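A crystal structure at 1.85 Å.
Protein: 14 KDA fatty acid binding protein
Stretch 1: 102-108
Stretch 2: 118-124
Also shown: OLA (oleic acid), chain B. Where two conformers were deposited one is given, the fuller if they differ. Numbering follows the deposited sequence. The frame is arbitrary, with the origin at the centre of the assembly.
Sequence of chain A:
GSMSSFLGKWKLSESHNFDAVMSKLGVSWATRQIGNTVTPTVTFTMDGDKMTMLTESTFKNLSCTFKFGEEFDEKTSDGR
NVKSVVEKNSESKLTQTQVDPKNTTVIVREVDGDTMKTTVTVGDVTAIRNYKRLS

Stretch 1 102-108: KNTTVIV
Stretch 2 (118-124) TTVTVGD

Strands 104-108 and 118-122 of one chain run antiparallel. Their axes lie 166° apart in direction and approach to 4.7 Å. All ten strand residues have extended backbones, with phi from -131° to -98° and psi from 103° to 133°. The register pairs Thr-105 CA with Val-122 CA at 4.9 Å, Val-106 CA with Thr-121 CA at 5.2 Å, Ile-107 CA with Val-120 CA at 4.6 Å and Val-108 CA with Thr-119 CA at 5.1 Å.

Backbone hydrogen bonds hold two of these pairs. Val-106 N donates to Thr-121 O at 3.0 Å, and Thr-121 N donates to Val-106 O at 2.9 Å. Val-108 N donates to Thr-119 O at 2.9 Å, and Thr-119 N returns a bond to Val-108 O at 2.8 Å. Ile-107 and Val-120 form the non-hydrogen-bonded pair between them.

The same carbonyls receive CA-H...O contacts. Ile-107 CA lies 3.3 Å from Thr-119 O, Val-120 CA 3.4 Å from Val-106 O, and Thr-118 CA 3.1 Å from Val-108 O.

Side chains alternate between faces. Ile-107 (chi1 m, chi2 t) and Val-120 (t) share one face, with their CG2 atoms 4.2 Å apart. Ile-107 CG2 also packs 3.5 Å from Thr-118 CG2 (Thr-118 is m). Thr-105 (m) places CG2 3.6 Å from Val-120 CG1 and OG1 3.7 Å from Val-122 CG2 (Val-122 is t). Oleic acid lies nearby: its C2 is 3.9 Å from Val-120 CG2.

Val-106 (t), Val-108 (t), Thr-119 (m) and Thr-121 (p) occupy the other face. Thr-121 OG1 comes within 3.4 Å of Val-106 CB. The CB atoms of Val-108 and Thr-119 are 4.4 Å apart.

Past the last paired residues, one water links the two stretches. It donates to Thr-104 O at 2.7 Å and accepts from Gly-123 N at 3.1 Å. Gly-123 has phi 65° and psi -118°; positive phi favours glycine.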

# COMPACT_ATOMS: atom_id res chain seq x y z
N LYS A 102 -8.69 15.72 4.74
CA LYS A 102 -8.87 16.28 3.41
C LYS A 102 -9.38 15.24 2.39
O LYS A 102 -10.21 15.56 1.54
CB LYS A 102 -7.58 16.94 2.95
CG LYS A 102 -7.15 18.17 3.76
CD LYS A 102 -5.92 18.86 3.12
CE LYS A 102 -5.33 19.95 4.01
NZ LYS A 102 -3.96 20.39 3.55
N ASN A 103 -8.92 13.98 2.50
CA ASN A 103 -9.16 12.97 1.46
C ASN A 103 -9.23 11.54 1.98
O ASN A 103 -8.82 11.24 3.09
CB ASN A 103 -8.05 12.99 0.44
CG ASN A 103 -8.19 14.11 -0.57
OD1 ASN A 103 -9.17 14.18 -1.30
ND2 ASN A 103 -7.20 14.98 -0.64
N THR A 104 -9.74 10.67 1.13
CA THR A 104 -9.78 9.24 1.38
C THR A 104 -9.04 8.54 0.24
O THR A 104 -9.28 8.86 -0.92
CB THR A 104 -11.23 8.80 1.50
OG1 THR A 104 -11.73 9.24 2.78
CG2 THR A 104 -11.37 7.26 1.54
N THR A 105 -8.12 7.65 0.61
CA THR A 105 -7.34 6.83 -0.34
C THR A 105 -7.77 5.38 -0.23
O THR A 105 -7.80 4.83 0.86
CB THR A 105 -5.86 6.93 -0.01
OG1 THR A 105 -5.46 8.30 0.05
CG2 THR A 105 -4.99 6.24 -1.15
N VAL A 106 -8.12 4.77 -1.35
CA VAL A 106 -8.46 3.37 -1.40
C VAL A 106 -7.31 2.65 -2.12
O VAL A 106 -6.92 3.05 -3.24
CB VAL A 106 -9.76 3.11 -2.08
CG1 VAL A 106 -10.08 1.65 -2.06
CG2 VAL A 106 -10.89 3.92 -1.40
N ILE A 107 -6.73 1.67 -1.45
CA ILE A 107 -5.60 0.89 -2.03
C ILE A 107 -5.98 -0.58 -2.14
O ILE A 107 -6.12 -1.30 -1.14
CB ILE A 107 -4.33 1.06 -1.18
CG1 ILE A 107 -4.04 2.53 -0.91
CG2 ILE A 107 -3.13 0.39 -1.90
CD1 ILE A 107 -3.24 2.78 0.33
N VAL A 108 -6.17 -1.05 -3.35
CA VAL A 108 -6.49 -2.43 -3.60
C VAL A 108 -5.16 -3.12 -3.99
O VAL A 108 -4.38 -2.57 -4.75
CB VAL A 108 -7.58 -2.55 -4.72
CG1 VAL A 108 -7.96 -3.96 -4.98
CG2 VAL A 108 -8.80 -1.70 -4.40
N THR A 118 -1.15 -3.08 -7.37
CA THR A 118 -1.68 -2.18 -6.32
C THR A 118 -2.39 -1.01 -7.00
O THR A 118 -1.74 -0.22 -7.68
CB THR A 118 -0.51 -1.69 -5.46
OG1 THR A 118 0.08 -2.82 -4.79
CG2 THR A 118 -0.95 -0.74 -4.34
N THR A 119 -3.72 -0.91 -6.85
CA THR A 119 -4.47 0.19 -7.47
C THR A 119 -4.74 1.22 -6.40
O THR A 119 -5.26 0.87 -5.35
CB THR A 119 -5.73 -0.34 -8.10
OG1 THR A 119 -5.41 -1.29 -9.13
CG2 THR A 119 -6.50 0.74 -8.83
N VAL A 120 -4.40 2.48 -6.65
CA VAL A 120 -4.57 3.54 -5.64
C VAL A 120 -5.53 4.58 -6.19
O VAL A 120 -5.28 5.18 -7.22
CB VAL A 120 -3.23 4.19 -5.32
CG1 VAL A 120 -3.38 5.29 -4.22
CG2 VAL A 120 -2.21 3.13 -4.92
N THR A 121 -6.64 4.84 -5.48
CA THR A 121 -7.65 5.76 -5.99
C THR A 121 -7.96 6.82 -4.93
O THR A 121 -8.08 6.48 -3.77
CB THR A 121 -8.95 5.01 -6.38
OG1 THR A 121 -9.46 4.23 -5.27
CG2 THR A 121 -8.66 3.97 -7.34
N VAL A 122 -7.99 8.08 -5.34
CA VAL A 122 -8.36 9.21 -4.49
C VAL A 122 -9.40 9.99 -5.32
O VAL A 122 -9.03 10.67 -6.27
CB VAL A 122 -7.15 10.10 -4.18
CG1 VAL A 122 -7.56 11.27 -3.26
CG2 VAL A 122 -5.98 9.27 -3.53
N GLY A 123 -10.67 9.84 -4.99
CA GLY A 123 -11.75 10.44 -5.75
C GLY A 123 -11.82 9.85 -7.14
O GLY A 123 -11.98 8.64 -7.27
N ASP A 124 -11.62 10.70 -8.15
CA ASP A 124 -11.71 10.30 -9.57
C ASP A 124 -10.33 9.99 -10.17
O ASP A 124 -10.26 9.59 -11.32
CB ASP A 124 -12.48 11.34 -10.44
CG ASP A 124 -11.77 12.70 -10.55
OD1 ASP A 124 -12.46 13.74 -10.73
OD2 ASP A 124 -10.53 12.86 -10.51
C1 OLA B . 1.83 1.33 -2.77
O1 OLA B . 1.82 0.42 -1.96
O2 OLA B . 2.61 1.15 -3.82
C2 OLA B . 0.97 2.59 -2.72
C3 OLA B . 0.59 3.20 -1.36
C4 OLA B . 0.86 4.72 -1.28
C5 OLA B . -0.36 5.62 -0.99
C6 OLA B . -0.15 7.08 -1.44
C7 OLA B . 0.54 7.98 -0.43
C8 OLA B . 2.06 7.97 -0.56
C9 OLA B . 2.63 9.36 -0.78
C10 OLA B . 3.92 9.59 -1.03
C11 OLA B . 4.97 8.50 -1.14
C12 OLA B . 6.26 8.86 -0.40
C13 OLA B . 7.44 7.94 -0.75
C14 OLA B . 7.34 6.52 -0.19
C15 OLA B . 6.73 5.51 -1.18
C16 OLA B . 6.22 4.26 -0.46
C17 OLA B . 4.73 3.98 -0.73
C18 OLA B . 4.59 3.10 -1.95
O HOH W 1 -11.46 8.18 -2.44
O HOH W 2 -5.41 -3.82 -7.65